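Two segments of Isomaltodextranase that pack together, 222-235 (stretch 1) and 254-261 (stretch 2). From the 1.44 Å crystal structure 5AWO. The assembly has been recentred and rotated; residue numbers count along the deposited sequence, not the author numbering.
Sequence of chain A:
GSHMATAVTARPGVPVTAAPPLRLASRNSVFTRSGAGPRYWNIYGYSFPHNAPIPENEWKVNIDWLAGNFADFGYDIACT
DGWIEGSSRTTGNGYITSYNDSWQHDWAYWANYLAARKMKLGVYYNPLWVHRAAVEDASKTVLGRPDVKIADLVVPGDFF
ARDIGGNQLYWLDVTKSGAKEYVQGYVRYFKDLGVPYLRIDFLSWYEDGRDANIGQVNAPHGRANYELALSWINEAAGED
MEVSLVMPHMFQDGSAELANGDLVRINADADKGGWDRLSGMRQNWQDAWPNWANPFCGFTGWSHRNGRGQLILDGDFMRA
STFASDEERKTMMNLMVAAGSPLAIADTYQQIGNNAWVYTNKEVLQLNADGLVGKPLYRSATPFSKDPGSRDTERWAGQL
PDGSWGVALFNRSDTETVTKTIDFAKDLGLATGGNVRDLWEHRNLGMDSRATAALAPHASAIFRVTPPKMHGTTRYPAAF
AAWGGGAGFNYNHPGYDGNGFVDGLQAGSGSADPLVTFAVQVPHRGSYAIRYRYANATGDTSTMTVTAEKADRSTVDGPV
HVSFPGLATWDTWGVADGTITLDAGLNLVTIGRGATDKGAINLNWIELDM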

# COMPACT_ATOMS: atom_id res chain seq x y z
N GLY A 222 20.23 -11.70 -8.79
CA GLY A 222 19.37 -12.83 -9.08
C GLY A 222 18.10 -12.90 -8.26
O GLY A 222 17.99 -12.32 -7.17
N ARG A 223 17.18 -13.71 -8.76
CA ARG A 223 15.84 -13.80 -8.21
C ARG A 223 15.81 -14.48 -6.84
O ARG A 223 15.13 -14.02 -5.92
CB ARG A 223 14.96 -14.57 -9.20
CG ARG A 223 13.51 -14.68 -8.78
CD ARG A 223 12.87 -13.32 -8.74
NE ARG A 223 11.46 -13.44 -8.41
CZ ARG A 223 10.66 -12.42 -8.12
NH1 ARG A 223 11.14 -11.18 -8.13
NH2 ARG A 223 9.38 -12.64 -7.85
N ALA A 224 16.54 -15.58 -6.69
CA ALA A 224 16.49 -16.30 -5.43
C ALA A 224 17.08 -15.45 -4.31
O ALA A 224 16.55 -15.40 -3.20
CB ALA A 224 17.23 -17.64 -5.56
N ASN A 225 18.16 -14.74 -4.61
CA ASN A 225 18.81 -13.89 -3.63
C ASN A 225 17.91 -12.71 -3.22
O ASN A 225 17.85 -12.35 -2.05
CB ASN A 225 20.14 -13.38 -4.14
CG ASN A 225 21.21 -14.44 -4.13
OD1 ASN A 225 21.09 -15.45 -3.43
ND2 ASN A 225 22.26 -14.23 -4.89
N TYR A 226 17.21 -12.14 -4.18
CA TYR A 226 16.24 -11.08 -3.91
C TYR A 226 15.12 -11.56 -3.00
O TYR A 226 14.77 -10.90 -2.01
CB TYR A 226 15.67 -10.61 -5.24
CG TYR A 226 14.66 -9.48 -5.17
CD1 TYR A 226 15.03 -8.22 -4.74
CD2 TYR A 226 13.35 -9.67 -5.56
CE1 TYR A 226 14.12 -7.18 -4.69
CE2 TYR A 226 12.43 -8.63 -5.54
CZ TYR A 226 12.82 -7.39 -5.11
OH TYR A 226 11.92 -6.33 -5.09
N GLU A 227 14.55 -12.72 -3.33
CA GLU A 227 13.53 -13.31 -2.47
C GLU A 227 14.02 -13.61 -1.06
O GLU A 227 13.34 -13.38 -0.07
CB GLU A 227 12.96 -14.56 -3.13
CG GLU A 227 12.14 -14.17 -4.34
CD GLU A 227 11.57 -15.33 -5.11
OE1 GLU A 227 12.15 -16.43 -5.06
OE2 GLU A 227 10.53 -15.11 -5.77
N LEU A 228 15.24 -14.13 -0.97
CA LEU A 228 15.82 -14.43 0.32
C LEU A 228 16.03 -13.16 1.15
O LEU A 228 15.64 -13.08 2.32
CB LEU A 228 17.16 -15.14 0.10
CG LEU A 228 17.92 -15.55 1.35
CD1 LEU A 228 17.10 -16.56 2.13
CD2 LEU A 228 19.27 -16.13 0.95
N ALA A 229 16.63 -12.15 0.54
CA ALA A 229 16.88 -10.86 1.20
C ALA A 229 15.58 -10.24 1.72
O ALA A 229 15.51 -9.79 2.85
CB ALA A 229 17.59 -9.91 0.26
N LEU A 230 14.57 -10.20 0.86
CA LEU A 230 13.26 -9.69 1.30
C LEU A 230 12.68 -10.45 2.47
O LEU A 230 12.11 -9.85 3.37
CB LEU A 230 12.28 -9.60 0.15
CG LEU A 230 12.55 -8.56 -0.93
CD1 LEU A 230 11.45 -8.67 -1.98
CD2 LEU A 230 12.69 -7.15 -0.38
N SER A 231 12.87 -11.79 2.47
CA SER A 231 12.34 -12.58 3.59
C SER A 231 13.03 -12.23 4.91
O SER A 231 12.39 -12.11 5.95
CB SER A 231 12.39 -14.09 3.33
OG SER A 231 13.72 -14.62 3.32
N TRP A 232 14.33 -11.97 4.83
CA TRP A 232 15.06 -11.59 6.03
C TRP A 232 14.57 -10.26 6.60
O TRP A 232 14.43 -10.07 7.81
CB TRP A 232 16.54 -11.46 5.71
CG TRP A 232 17.26 -12.74 5.41
CD1 TRP A 232 16.83 -14.02 5.63
CD2 TRP A 232 18.56 -12.86 4.82
NE1 TRP A 232 17.80 -14.92 5.23
CE2 TRP A 232 18.87 -14.22 4.74
CE3 TRP A 232 19.51 -11.93 4.40
CZ2 TRP A 232 20.08 -14.68 4.22
CZ3 TRP A 232 20.71 -12.39 3.87
CH2 TRP A 232 20.98 -13.75 3.80
N ILE A 233 14.37 -9.30 5.70
CA ILE A 233 13.90 -7.95 6.07
C ILE A 233 12.51 -8.00 6.74
O ILE A 233 12.28 -7.40 7.78
CB ILE A 233 13.90 -7.04 4.82
CG1 ILE A 233 15.34 -6.79 4.32
CG2 ILE A 233 13.19 -5.73 5.09
CD1 ILE A 233 15.43 -6.21 2.91
N ASN A 234 11.61 -8.75 6.10
CA ASN A 234 10.26 -8.96 6.62
C ASN A 234 10.31 -9.51 8.04
O ASN A 234 9.75 -8.94 8.96
CB ASN A 234 9.54 -9.91 5.66
CG ASN A 234 8.18 -10.36 6.11
OD1 ASN A 234 7.60 -9.86 7.06
ND2 ASN A 234 7.68 -11.36 5.40
N GLU A 235 11.03 -10.61 8.22
CA GLU A 235 11.12 -11.21 9.54
C GLU A 235 11.68 -10.24 10.59
O GLU A 235 11.17 -10.15 11.71
CB GLU A 235 11.98 -12.48 9.47
CG GLU A 235 12.14 -13.18 10.82
CD GLU A 235 12.96 -14.46 10.76
OE1 GLU A 235 14.05 -14.45 10.16
OE2 GLU A 235 12.52 -15.49 11.32
N GLY A 254 4.19 -8.89 -8.82
CA GLY A 254 4.57 -8.42 -7.51
C GLY A 254 4.69 -9.46 -6.40
O GLY A 254 4.60 -9.11 -5.22
N SER A 255 4.96 -10.72 -6.76
CA SER A 255 4.87 -11.78 -5.76
C SER A 255 5.84 -11.64 -4.57
O SER A 255 5.44 -11.83 -3.43
CB SER A 255 5.05 -13.14 -6.43
OG SER A 255 6.33 -13.27 -6.98
N ALA A 256 7.09 -11.31 -4.84
CA ALA A 256 8.10 -11.22 -3.79
C ALA A 256 7.83 -10.03 -2.87
O ALA A 256 7.99 -10.11 -1.63
CB ALA A 256 9.49 -11.15 -4.39
N GLU A 257 7.42 -8.92 -3.48
CA GLU A 257 7.12 -7.71 -2.71
C GLU A 257 5.87 -7.86 -1.86
O GLU A 257 5.83 -7.45 -0.69
CB GLU A 257 7.01 -6.54 -3.71
CG GLU A 257 8.34 -6.23 -4.44
CD GLU A 257 8.58 -7.02 -5.71
OE1 GLU A 257 7.74 -7.87 -6.08
OE2 GLU A 257 9.65 -6.80 -6.34
N LEU A 258 4.84 -8.48 -2.42
CA LEU A 258 3.61 -8.76 -1.68
C LEU A 258 3.90 -9.67 -0.47
O LEU A 258 3.37 -9.46 0.63
CB LEU A 258 2.62 -9.42 -2.62
CG LEU A 258 1.35 -9.95 -2.00
CD1 LEU A 258 0.50 -8.82 -1.46
CD2 LEU A 258 0.62 -10.72 -3.09
N ALA A 259 4.75 -10.68 -0.69
CA ALA A 259 5.08 -11.66 0.37
C ALA A 259 5.85 -11.06 1.52
O ALA A 259 5.80 -11.58 2.64
CB ALA A 259 5.87 -12.82 -0.21
N ASN A 260 6.58 -9.95 1.26
CA ASN A 260 7.56 -9.45 2.19
C ASN A 260 7.52 -7.98 2.59
O ASN A 260 8.27 -7.56 3.45
CB ASN A 260 8.95 -9.77 1.64
CG ASN A 260 9.19 -11.25 1.53
OD1 ASN A 260 9.28 -11.82 0.41
ND2 ASN A 260 9.24 -11.89 2.66
N GLY A 261 6.58 -7.22 2.01
CA GLY A 261 6.49 -5.80 2.24
C GLY A 261 5.13 -5.30 2.64
O GLY A 261 4.15 -6.05 2.56
O HOH W 1 10.65 -8.21 -8.56
O HOH W 2 8.27 -10.17 -7.34
O HOH W 3 7.78 -14.53 -5.17
O HOH W 4 10.99 -6.98 2.99

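Helix 223-235 and helix 254-260 run side by side in nearly the same direction, their axes 16° apart and 9.3 Å at closest approach. The second helix is kinked: the N atoms of Ala-256 and Glu-257 lack bonds to the turn before. Together the stretches bury 429 Å².

Ala-256 is the knob of the contact. Its CB points toward the first helix and sits among Arg-223, Tyr-226, Glu-227 and Leu-230, lying 4.0 Å from both Tyr-226 CE2 and Leu-230 CD1; the small methyl fills this pocket while letting the backbones come close, with Glu-227 CA and Ala-256 CA 6.0 Å apart. A direct hydrogen bond between the stretches runs from Tyr-226 OH to Glu-257 OE2 (2.6 Å), with the carboxylate oxygen at the ring edge. Both side chains start sideways and reach inward.

Water completes the polar contact. Water 2 accepts from Arg-223 NH2 and Ala-256 N and donates to Glu-257 OE1, so it occupies a backbone NH left free by the kink. Water 3 joins Glu-227 OE2 to Ser-255 OG, while Arg-223 NE forms a salt bridge with Glu-227 OE2 (3.3 Å). Farther along, Asn-260 packs its CB 3.7 Å from Leu-230 CB, and water 4 donates to Leu-230 O and Asn-260 O.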